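PDB 3VYL: L-ribulose 3-epimerase from Mesorhizobium loti, which catalyses the C3 epimerisation of ketoses, probably interconverting L-ribulose and L-xylulose, and binds a manganese ion within a TIM barrel. Local coordinates for residues A25-D33 against M267-A275. Sequence-based numbering, arbitrary orientation.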
loop_
_atom_site.group_PDB
_atom_site.type_symbol
_atom_site.label_atom_id
_atom_site.label_comp_id
_atom_site.label_asym_id
_atom_site.label_seq_id
_atom_site.Cartn_x
_atom_site.Cartn_y
_atom_site.Cartn_z
ATOM N N ALA A 25 23.316 0.951 28.511
ATOM C CA ALA A 25 23.929 -0.293 28.037
ATOM C C ALA A 25 22.988 -1.081 27.123
ATOM O O ALA A 25 23.436 -1.766 26.184
ATOM C CB ALA A 25 24.382 -1.156 29.211
ATOM N N ASN A 26 21.689 -0.998 27.410
ATOM C CA ASN A 26 20.686 -1.642 26.579
ATOM C C ASN A 26 20.603 -0.959 25.218
ATOM O O ASN A 26 20.621 -1.635 24.193
ATOM C CB ASN A 26 19.329 -1.687 27.285
ATOM C CG ASN A 26 19.283 -2.728 28.389
ATOM O OD1 ASN A 26 20.322 -3.165 28.885
ATOM N ND2 ASN A 26 18.080 -3.134 28.777
ATOM N N THR A 27 20.558 0.373 25.219
ATOM C CA THR A 27 20.638 1.169 24.001
ATOM C C THR A 27 21.778 0.710 23.076
ATOM O O THR A 27 21.552 0.444 21.888
ATOM C CB THR A 27 20.813 2.664 24.325
ATOM O OG1 THR A 27 19.724 3.111 25.139
ATOM C CG2 THR A 27 20.848 3.487 23.060
ATOM N N ARG A 28 22.990 0.607 23.622
ATOM C CA ARG A 28 24.145 0.182 22.844
ATOM C C ARG A 28 24.061 -1.266 22.346
ATOM O O ARG A 28 24.390 -1.535 21.190
ATOM C CB ARG A 28 25.439 0.393 23.633
ATOM C CG ARG A 28 25.983 1.814 23.600
ATOM C CD ARG A 28 26.815 2.096 22.351
ATOM N NE ARG A 28 27.993 1.229 22.227
ATOM C CZ ARG A 28 28.915 1.330 21.268
ATOM N NH1 ARG A 28 28.820 2.270 20.329
ATOM N NH2 ARG A 28 29.943 0.489 21.249
ATOM N N ASP A 29 23.622 -2.191 23.199
ATOM C CA ASP A 29 23.484 -3.592 22.785
ATOM C C ASP A 29 22.478 -3.777 21.656
ATOM O O ASP A 29 22.608 -4.692 20.842
ATOM C CB ASP A 29 23.098 -4.479 23.968
ATOM C CG ASP A 29 24.227 -4.637 24.967
ATOM O OD1 ASP A 29 24.208 -5.631 25.720
ATOM O OD2 ASP A 29 25.131 -3.767 25.003
ATOM N N ALA A 30 21.475 -2.902 21.622
ATOM C CA ALA A 30 20.435 -2.926 20.601
ATOM C C ALA A 30 20.914 -2.319 19.280
ATOM O O ALA A 30 20.308 -2.543 18.236
ATOM C CB ALA A 30 19.196 -2.203 21.105
ATOM N N GLY A 31 21.991 -1.542 19.335
ATOM C CA GLY A 31 22.595 -0.975 18.131
ATOM C C GLY A 31 22.237 0.468 17.836
ATOM O O GLY A 31 22.526 0.975 16.757
ATOM N N PHE A 32 21.612 1.135 18.795
ATOM C CA PHE A 32 21.225 2.524 18.618
ATOM C C PHE A 32 22.375 3.412 19.032
ATOM O O PHE A 32 23.266 2.960 19.733
ATOM C CB PHE A 32 19.980 2.824 19.457
ATOM C CG PHE A 32 18.734 2.185 18.926
ATOM C CD1 PHE A 32 17.898 2.885 18.060
ATOM C CD2 PHE A 32 18.401 0.875 19.275
ATOM C CE1 PHE A 32 16.747 2.293 17.558
ATOM C CE2 PHE A 32 17.254 0.276 18.778
ATOM C CZ PHE A 32 16.422 0.984 17.922
ATOM N N ASP A 33 22.376 4.670 18.609
ATOM C CA ASP A 33 23.446 5.572 19.024
ATOM C C ASP A 33 22.966 6.963 19.436
ATOM O O ASP A 33 23.727 7.937 19.427
ATOM C CB ASP A 33 24.589 5.613 17.999
ATOM C CG ASP A 33 24.095 5.706 16.571
ATOM O OD1 ASP A 33 23.295 6.628 16.277
ATOM O OD2 ASP A 33 24.518 4.855 15.748
ATOM N N MET A 267 14.326 -6.014 24.498
ATOM C CA MET A 267 15.564 -6.134 23.744
ATOM C C MET A 267 15.224 -6.587 22.331
ATOM O O MET A 267 15.734 -6.023 21.365
ATOM C CB MET A 267 16.565 -7.094 24.393
ATOM C CG MET A 267 17.895 -7.191 23.649
ATOM S SD MET A 267 18.690 -5.592 23.341
ATOM C CE MET A 267 19.373 -5.186 24.944
ATOM N N ALA A 268 14.357 -7.594 22.221
ATOM C CA ALA A 268 13.914 -8.084 20.922
ATOM C C ALA A 268 13.275 -6.935 20.141
ATOM O O ALA A 268 13.635 -6.666 18.999
ATOM C CB ALA A 268 12.939 -9.238 21.082
ATOM N N LEU A 269 12.352 -6.242 20.801
ATOM C CA LEU A 269 11.695 -5.081 20.252
ATOM C C LEU A 269 12.701 -4.055 19.729
ATOM O O LEU A 269 12.558 -3.574 18.606
ATOM C CB LEU A 269 10.761 -4.455 21.297
ATOM C CG LEU A 269 10.071 -3.159 20.872
ATOM C CD1 LEU A 269 8.793 -3.461 20.101
ATOM C CD2 LEU A 269 9.804 -2.266 22.069
ATOM N N ALA A 270 13.717 -3.725 20.523
ATOM C CA ALA A 270 14.683 -2.697 20.110
ATOM C C ALA A 270 15.578 -3.139 18.939
ATOM O O ALA A 270 15.680 -2.430 17.931
ATOM C CB ALA A 270 15.512 -2.229 21.290
ATOM N N LYS A 271 16.209 -4.305 19.071
ATOM C CA LYS A 271 17.015 -4.877 17.993
ATOM C C LYS A 271 16.223 -4.918 16.686
ATOM O O LYS A 271 16.751 -4.571 15.620
ATOM C CB LYS A 271 17.488 -6.295 18.336
ATOM C CG LYS A 271 18.631 -6.394 19.338
ATOM C CD LYS A 271 19.170 -7.822 19.385
ATOM C CE LYS A 271 20.122 -8.049 20.555
ATOM N NZ LYS A 271 21.378 -7.252 20.482
ATOM N N HIS A 272 14.961 -5.339 16.772
ATOM C CA HIS A 272 14.072 -5.391 15.604
ATOM C C HIS A 272 13.832 -4.021 15.026
ATOM O O HIS A 272 13.890 -3.825 13.810
ATOM C CB HIS A 272 12.747 -6.033 15.971
ATOM C CG HIS A 272 11.741 -6.033 14.852
ATOM N ND1 HIS A 272 10.935 -4.978 14.599
ATOM C CD2 HIS A 272 11.414 -7.008 13.917
ATOM C CE1 HIS A 272 10.137 -5.273 13.562
ATOM N NE2 HIS A 272 10.431 -6.514 13.149
ATOM N N ALA A 273 13.568 -3.057 15.893
ATOM C CA ALA A 273 13.327 -1.702 15.446
ATOM C C ALA A 273 14.578 -1.148 14.788
ATOM O O ALA A 273 14.488 -0.368 13.837
ATOM C CB ALA A 273 12.893 -0.826 16.604
ATOM N N ARG A 274 15.741 -1.564 15.288
ATOM C CA ARG A 274 17.023 -1.115 14.744
ATOM C C ARG A 274 17.232 -1.629 13.316
ATOM O O ARG A 274 17.646 -0.866 12.440
ATOM C CB ARG A 274 18.191 -1.549 15.638
ATOM C CG ARG A 274 19.518 -0.881 15.290
ATOM C CD ARG A 274 19.380 0.634 15.280
ATOM N NE ARG A 274 20.501 1.328 14.643
ATOM C CZ ARG A 274 20.744 1.357 13.331
ATOM N NH1 ARG A 274 19.961 0.697 12.480
ATOM N NH2 ARG A 274 21.791 2.033 12.870
ATOM N N ALA A 275 16.942 -2.912 13.094
ATOM C CA ALA A 275 17.093 -3.512 11.781
ATOM C C ALA A 275 16.082 -2.911 10.802
ATOM O O ALA A 275 16.414 -2.649 9.637
ATOM C CB ALA A 275 16.929 -5.021 11.859
#
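Arg274 lays the aliphatic part of its side chain over one face of the Phe32 ring, with CD above the ring centre, 3.7 Å from the centroid, in a CH-pi contact. The chain turns at chi2 (54°), with CG anti to the backbone N, and runs past the phenyl group in the opposite sense; the guanidinium stands farther above the same face, its plane turned 60° from the ring, and any cation-pi attraction is weak at best. NE gives a weak hydrogen bond, far from straight, to Gly31 O (2.9 Å). The ring's edge meets the other helix: CE2 lies 3.2 Å from Ala270 O, while CZ approaches Ala273 CB. With an alanine in place of Phe32, a gap would probably open beside Ala270 and Ala273, and the methylenes of Arg274 would lose the surface they lie on.

Gly31, at positive phi, ends helix 17-30 in a Schellman motif; at these backbone angles a side chain would press against the preceding carbonyl. Just before it, Ala30 meets Ala270 methyl to methyl (CB to CB 3.7 Å), which lets the backbones come close: Ala30 CA is 4.7 Å from Lys271 CA. Met267, bent at chi2 and chi3, sets SD near Ala30 CB and brings its methyl CE to 3.9 Å from Asp29 CB. Lys271, exposed to solvent, bends at chi4 to offer NZ to Asp29 O in a weak hydrogen bond.

The two helical segments cross at -47°, their axes 9.3 Å apart. The contact thus joins the first and last helices of the TIM barrel on its outer side, where Ile6 of strand 4-7 touches Phe32 and Ala270, and Phe240 of strand 238-240 packs on Phe32 and Ala273.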